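Local coordinates for probable quinone reductase Qor (NADPH:quinone reductase) (Zeta-crystallin homolog protein) (PDB 4RVU), which probably transfers electrons from NADPH to quinones as a zeta-crystallin-like member of the zinc-binding dehydrogenase family, at residues 233-244 against 259-270. Residues are numbered along the deposited sequence; the frame is centred on the assembly and turned at random.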
ATOM      1  N   LEU A 233       9.393   8.135   2.486  1.00 18.06           N
ATOM      2  CA  LEU A 233       8.266   7.969   3.408  1.00 17.05           C
ATOM      3  C   LEU A 233       7.898   9.301   4.080  1.00 17.64           C
ATOM      4  O   LEU A 233       6.717   9.639   4.219  1.00 17.37           O
ATOM      5  CB  LEU A 233       8.586   6.890   4.448  1.00 17.26           C
ATOM      6  CG  LEU A 233       7.487   6.612   5.482  1.00 18.25           C
ATOM      7  CD1 LEU A 233       6.242   6.133   4.771  1.00 18.30           C
ATOM      8  CD2 LEU A 233       7.928   5.590   6.509  1.00 17.44           C
ATOM      9  N   ALA A 234       8.913  10.072   4.466  1.00 20.28           N
ATOM     10  CA  ALA A 234       8.700  11.362   5.135  1.00 20.37           C
ATOM     11  C   ALA A 234       8.185  12.478   4.220  1.00 21.19           C
ATOM     12  O   ALA A 234       7.775  13.538   4.706  1.00 20.73           O
ATOM     13  CB  ALA A 234       9.981  11.807   5.836  1.00 20.88           C
ATOM     14  N   SER A 235       8.236  12.263   2.903  1.00 19.22           N
ATOM     15  CA  SER A 235       7.846  13.296   1.950  1.00 18.92           C
ATOM     16  C   SER A 235       6.404  13.230   1.455  1.00 19.50           C
ATOM     17  O   SER A 235       5.983  14.074   0.666  1.00 19.59           O
ATOM     18  CB  SER A 235       8.795  13.288   0.748  1.00 19.55           C
ATOM     19  OG  SER A 235      10.134  13.412   1.174  1.00 20.27           O
ATOM     20  N   LEU A 236       5.641  12.242   1.922  1.00 19.89           N
ATOM     21  CA  LEU A 236       4.311  11.974   1.365  1.00 19.68           C
ATOM     22  C   LEU A 236       3.163  12.844   1.872  1.00 20.55           C
ATOM     23  O   LEU A 236       3.109  13.223   3.044  1.00 20.48           O
ATOM     24  CB  LEU A 236       3.930  10.519   1.610  1.00 19.79           C
ATOM     25  CG  LEU A 236       4.625   9.522   0.695  1.00 19.96           C
ATOM     26  CD1 LEU A 236       4.570   8.141   1.315  1.00 20.81           C
ATOM     27  CD2 LEU A 236       3.944   9.521  -0.665  1.00 20.19           C
ATOM     28  N   ALA A 237       2.225  13.128   0.979  1.00 18.01           N
ATOM     29  CA  ALA A 237       0.983  13.773   1.367  1.00 17.96           C
ATOM     30  C   ALA A 237       0.161  12.759   2.145  1.00 17.94           C
ATOM     31  O   ALA A 237       0.426  11.552   2.074  1.00 17.56           O
ATOM     32  CB  ALA A 237       0.226  14.240   0.151  1.00 18.67           C
ATOM     33  N   VAL A 238      -0.829  13.242   2.890  1.00 18.02           N
ATOM     34  CA  VAL A 238      -1.716  12.350   3.644  1.00 18.10           C
ATOM     35  C   VAL A 238      -2.365  11.341   2.698  1.00 17.72           C
ATOM     36  O   VAL A 238      -2.893  11.720   1.643  1.00 18.54           O
ATOM     37  CB  VAL A 238      -2.806  13.147   4.412  1.00 18.61           C
ATOM     38  CG1 VAL A 238      -3.840  12.196   5.043  1.00 18.59           C
ATOM     39  CG2 VAL A 238      -2.164  14.021   5.474  1.00 19.49           C
ATOM     40  N   ARG A 239      -2.294  10.062   3.073  1.00 15.92           N
ATOM     41  CA  ARG A 239      -2.870   8.962   2.305  1.00 15.30           C
ATOM     42  C   ARG A 239      -2.185   8.763   0.951  1.00 16.45           C
ATOM     43  O   ARG A 239      -2.754   8.158   0.036  1.00 16.35           O
ATOM     44  CB  ARG A 239      -4.384   9.135   2.138  1.00 16.34           C
ATOM     45  CG  ARG A 239      -5.162   8.945   3.467  1.00 15.59           C
ATOM     46  CD  ARG A 239      -6.613   9.390   3.319  1.00 16.10           C
ATOM     47  NE  ARG A 239      -7.297   8.655   2.256  1.00 15.32           N
ATOM     48  CZ  ARG A 239      -8.467   9.009   1.726  1.00 16.54           C
ATOM     49  NH1 ARG A 239      -9.105  10.088   2.163  1.00 16.92           N
ATOM     50  NH2 ARG A 239      -9.005   8.276   0.765  1.00 16.13           N
ATOM     51  N   GLY A 240      -0.952   9.251   0.849  1.00 16.91           N
ATOM     52  CA  GLY A 240      -0.185   9.146  -0.382  1.00 16.63           C
ATOM     53  C   GLY A 240       0.357   7.742  -0.576  1.00 17.33           C
ATOM     54  O   GLY A 240       0.254   6.902   0.311  1.00 17.84           O
ATOM     55  N   THR A 241       0.945   7.477  -1.739  1.00 14.99           N
ATOM     56  CA  THR A 241       1.418   6.123  -2.046  1.00 15.80           C
ATOM     57  C   THR A 241       2.926   6.098  -2.227  1.00 15.90           C
ATOM     58  O   THR A 241       3.462   6.826  -3.061  1.00 15.90           O
ATOM     59  CB  THR A 241       0.766   5.581  -3.332  1.00 16.71           C
ATOM     60  OG1 THR A 241      -0.639   5.386  -3.122  1.00 16.25           O
ATOM     61  CG2 THR A 241       1.406   4.253  -3.745  1.00 16.27           C
ATOM     62  N   LEU A 242       3.604   5.270  -1.442  1.00 16.18           N
ATOM     63  CA  LEU A 242       5.025   5.024  -1.644  1.00 15.94           C
ATOM     64  C   LEU A 242       5.156   3.771  -2.501  1.00 16.19           C
ATOM     65  O   LEU A 242       4.898   2.658  -2.040  1.00 16.41           O
ATOM     66  CB  LEU A 242       5.741   4.818  -0.306  1.00 16.09           C
ATOM     67  CG  LEU A 242       7.210   5.248  -0.234  1.00 16.74           C
ATOM     68  CD1 LEU A 242       7.786   5.046   1.156  1.00 15.78           C
ATOM     69  CD2 LEU A 242       8.072   4.520  -1.262  1.00 16.96           C
ATOM     70  N   ALA A 243       5.541   3.950  -3.761  1.00 15.27           N
ATOM     71  CA  ALA A 243       5.810   2.807  -4.620  1.00 15.24           C
ATOM     72  C   ALA A 243       7.305   2.550  -4.597  1.00 15.32           C
ATOM     73  O   ALA A 243       8.081   3.226  -5.292  1.00 15.32           O
ATOM     74  CB  ALA A 243       5.315   3.055  -6.032  1.00 15.30           C
ATOM     75  N   LEU A 244       7.708   1.589  -3.772  1.00 15.98           N
ATOM     76  CA  LEU A 244       9.104   1.151  -3.713  1.00 16.20           C
ATOM     77  C   LEU A 244       9.291   0.064  -4.761  1.00 17.51           C
ATOM     78  O   LEU A 244       8.922  -1.091  -4.533  1.00 17.30           O
ATOM     79  CB  LEU A 244       9.417   0.603  -2.316  1.00 16.51           C
ATOM     80  CG  LEU A 244      10.792  -0.039  -2.106  1.00 16.88           C
ATOM     81  CD1 LEU A 244      11.905   0.990  -2.303  1.00 16.99           C
ATOM     82  CD2 LEU A 244      10.875  -0.652  -0.725  1.00 17.57           C
ATOM     83  N   ARG A 259       5.031   3.139  11.130  1.00 21.18           N
ATOM     84  CA  ARG A 259       5.637   4.260  10.421  1.00 20.00           C
ATOM     85  C   ARG A 259       4.701   4.777   9.340  1.00 19.76           C
ATOM     86  O   ARG A 259       4.701   5.969   9.039  1.00 21.00           O
ATOM     87  CB  ARG A 259       6.996   3.873   9.822  1.00 20.44           C
ATOM     88  CG  ARG A 259       8.064   3.608  10.886  1.00 21.34           C
ATOM     89  CD  ARG A 259       9.338   3.050  10.273  1.00 20.87           C
ATOM     90  NE  ARG A 259       9.948   4.004   9.353  1.00 21.30           N
ATOM     91  CZ  ARG A 259      10.896   3.693   8.474  1.00 21.22           C
ATOM     92  NH1 ARG A 259      11.349   2.450   8.394  1.00 22.13           N
ATOM     93  NH2 ARG A 259      11.387   4.621   7.670  1.00 21.08           N
ATOM     94  N   LEU A 260       3.900   3.889   8.754  1.00 17.96           N
ATOM     95  CA  LEU A 260       2.991   4.289   7.677  1.00 17.79           C
ATOM     96  C   LEU A 260       1.838   5.121   8.230  1.00 18.63           C
ATOM     97  O   LEU A 260       1.281   5.979   7.546  1.00 18.80           O
ATOM     98  CB  LEU A 260       2.454   3.060   6.932  1.00 17.83           C
ATOM     99  CG  LEU A 260       3.464   2.046   6.400  1.00 19.06           C
ATOM    100  CD1 LEU A 260       2.753   0.904   5.668  1.00 18.68           C
ATOM    101  CD2 LEU A 260       4.484   2.715   5.466  1.00 18.82           C
ATOM    102  N   ASN A 261       1.491   4.854   9.487  1.00 18.68           N
ATOM    103  CA  ASN A 261       0.482   5.609  10.199  1.00 18.93           C
ATOM    104  C   ASN A 261       1.015   7.019  10.462  1.00 18.74           C
ATOM    105  O   ASN A 261       0.433   7.997  10.028  1.00 18.48           O
ATOM    106  CB  ASN A 261       0.151   4.865  11.504  1.00 18.58           C
ATOM    107  CG  ASN A 261      -0.908   5.561  12.346  1.00 19.36           C
ATOM    108  OD1 ASN A 261      -1.373   6.660  12.028  1.00 20.16           O
ATOM    109  ND2 ASN A 261      -1.290   4.917  13.445  1.00 18.89           N
ATOM    110  N   ALA A 262       2.146   7.104  11.152  1.00 21.30           N
ATOM    111  CA  ALA A 262       2.758   8.382  11.484  1.00 20.95           C
ATOM    112  C   ALA A 262       3.007   9.254  10.249  1.00 20.49           C
ATOM    113  O   ALA A 262       2.879  10.479  10.304  1.00 20.45           O
ATOM    114  CB  ALA A 262       4.049   8.154  12.257  1.00 21.10           C
ATOM    115  N   ALA A 263       3.334   8.618   9.127  1.00 18.02           N
ATOM    116  CA  ALA A 263       3.663   9.348   7.906  1.00 18.23           C
ATOM    117  C   ALA A 263       2.434   9.955   7.241  1.00 17.39           C
ATOM    118  O   ALA A 263       2.564  10.757   6.321  1.00 18.02           O
ATOM    119  CB  ALA A 263       4.408   8.441   6.934  1.00 17.78           C
ATOM    120  N   GLY A 264       1.243   9.571   7.701  1.00 15.32           N
ATOM    121  CA  GLY A 264       0.007  10.092   7.129  1.00 15.82           C
ATOM    122  C   GLY A 264      -1.005   9.058   6.639  1.00 15.65           C
ATOM    123  O   GLY A 264      -1.752   9.331   5.687  1.00 15.53           O
ATOM    124  N   SER A 265      -1.078   7.906   7.309  1.00 15.54           N
ATOM    125  CA  SER A 265      -1.932   6.791   6.857  1.00 15.06           C
ATOM    126  C   SER A 265      -1.679   6.518   5.381  1.00 15.39           C
ATOM    127  O   SER A 265      -2.603   6.498   4.554  1.00 14.97           O
ATOM    128  CB  SER A 265      -3.416   7.078   7.104  1.00 16.17           C
ATOM    129  OG  SER A 265      -3.696   7.172   8.491  1.00 15.23           O
ATOM    130  N   VAL A 266      -0.412   6.310   5.055  1.00 15.34           N
ATOM    131  CA  VAL A 266      -0.017   6.183   3.663  1.00 15.21           C
ATOM    132  C   VAL A 266      -0.057   4.727   3.242  1.00 15.53           C
ATOM    133  O   VAL A 266      -0.242   3.834   4.072  1.00 15.83           O
ATOM    134  CB  VAL A 266       1.386   6.746   3.439  1.00 15.36           C
ATOM    135  CG1 VAL A 266       1.462   8.168   3.979  1.00 15.89           C
ATOM    136  CG2 VAL A 266       2.425   5.863   4.108  1.00 15.28           C
ATOM    137  N   TYR A 267       0.108   4.499   1.944  1.00 16.04           N
ATOM    138  CA  TYR A 267       0.193   3.149   1.410  1.00 16.38           C
ATOM    139  C   TYR A 267       1.632   2.874   1.058  1.00 16.20           C
ATOM    140  O   TYR A 267       2.318   3.753   0.510  1.00 16.16           O
ATOM    141  CB  TYR A 267      -0.582   3.042   0.103  1.00 16.22           C
ATOM    142  CG  TYR A 267      -2.060   3.292   0.189  1.00 15.99           C
ATOM    143  CD1 TYR A 267      -2.565   4.581   0.148  1.00 16.71           C
ATOM    144  CD2 TYR A 267      -2.959   2.233   0.273  1.00 17.31           C
ATOM    145  CE1 TYR A 267      -3.921   4.816   0.207  1.00 16.59           C
ATOM    146  CE2 TYR A 267      -4.323   2.460   0.338  1.00 16.18           C
ATOM    147  CZ  TYR A 267      -4.792   3.755   0.292  1.00 16.45           C
ATOM    148  OH  TYR A 267      -6.147   3.996   0.339  1.00 16.46           O
ATOM    149  N   LEU A 268       2.078   1.653   1.344  1.00 15.73           N
ATOM    150  CA  LEU A 268       3.372   1.170   0.864  1.00 15.99           C
ATOM    151  C   LEU A 268       3.130  -0.003  -0.079  1.00 16.05           C
ATOM    152  O   LEU A 268       2.379  -0.930   0.233  1.00 15.70           O
ATOM    153  CB  LEU A 268       4.271   0.749   2.038  1.00 16.07           C
ATOM    154  CG  LEU A 268       5.629   0.123   1.704  1.00 16.97           C
ATOM    155  CD1 LEU A 268       6.561   1.132   1.003  1.00 15.86           C
ATOM    156  CD2 LEU A 268       6.285  -0.445   2.948  1.00 16.24           C
ATOM    157  N   THR A 269       3.751   0.024  -1.253  1.00 15.06           N
ATOM    158  CA  THR A 269       3.633  -1.130  -2.126  1.00 15.10           C
ATOM    159  C   THR A 269       4.983  -1.415  -2.753  1.00 15.26           C
ATOM    160  O   THR A 269       5.747  -0.490  -3.019  1.00 15.24           O
ATOM    161  CB  THR A 269       2.556  -0.912  -3.206  1.00 15.13           C
ATOM    162  OG1 THR A 269       2.474  -2.081  -4.039  1.00 15.70           O
ATOM    163  CG2 THR A 269       2.914   0.300  -4.076  1.00 15.17           C
ATOM    164  N   ARG A 270       5.284  -2.692  -2.974  1.00 17.92           N
ATOM    165  CA  ARG A 270       6.549  -3.076  -3.612  1.00 17.58           C
ATOM    166  C   ARG A 270       6.220  -3.927  -4.830  1.00 18.38           C
ATOM    167  O   ARG A 270       6.189  -5.157  -4.742  1.00 18.24           O
ATOM    168  CB  ARG A 270       7.438  -3.869  -2.646  1.00 17.80           C
ATOM    169  CG  ARG A 270       8.961  -3.797  -2.951  1.00 17.82           C
ATOM    170  CD  ARG A 270       9.319  -4.291  -4.362  1.00 18.45           C
ATOM    171  NE  ARG A 270      10.745  -4.180  -4.670  1.00 18.95           N
ATOM    172  CZ  ARG A 270      11.281  -4.462  -5.857  1.00 20.04           C
ATOM    173  NH1 ARG A 270      10.519  -4.859  -6.866  1.00 19.33           N
ATOM    174  NH2 ARG A 270      12.589  -4.340  -6.043  1.00 20.80           N
TER
HETATM  175  O   HOH W   1       5.040  11.680   5.267  1.00 18.01           O
HETATM  176  O   HOH W   2       1.535  13.173   5.344  1.00 23.43           O
HETATM  177  O   HOH W   3      -6.599   5.874   2.273  1.00 17.49           O
HETATM  178  O   HOH W   4      -7.097   6.691  -0.884  1.00 26.53           O
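Leu233 extends its CG away from its own amide nitrogen (chi1 -180°) toward segment 259-270, where chi1 -53° of Val266 sets CG1 opposite the carbonyl carbon and leaves CG2 between N and that carbon, facing Leu233 CD1. Leu233, from the preceding helix 229-234, thus packs against the crossover helix 258-262 and the loop leading into strand 267-269 of a Rossmann-type beta-alpha-beta unit that starts with the parallel strand 240-244. The branched Leu233, Leu260 and Val266 interlock in apolar packing, and small Ala263 lets Leu233 CD1 close to 3.7 Å from its CB; Leu236 CD1 presses on Val266 CB. At the backbone a water bridges Leu236 O and Ala263 O. Leu233 CD2 lies against the guanidinium of Arg259, whose charge is paired with Asp230.

Four backbone hydrogen bonds knit the strands, from Tyr267 N to Gly240 O (2.9 Å) through to Leu244 N to Thr269 O. Leu242 and Leu268 project from one face of the sheet, CB of the former 4.0 Å from CD1 of the latter, under Phe229. Gly264, with positive phi, leaves the helix where a side chain would crowd Val238 CA, and its O accepts Arg239 N at 2.8 Å. Strand 267-269 pairs antiparallel with a strand of the second subunit, and Arg270 touches the NADPH. The Tyr267 ring edge lies beside Arg239 O, 3.5 Å from CE1; Tyr267 OH, also bonded to Val140 O of the second subunit, reaches Arg239 NE and NH2 through two separate waters.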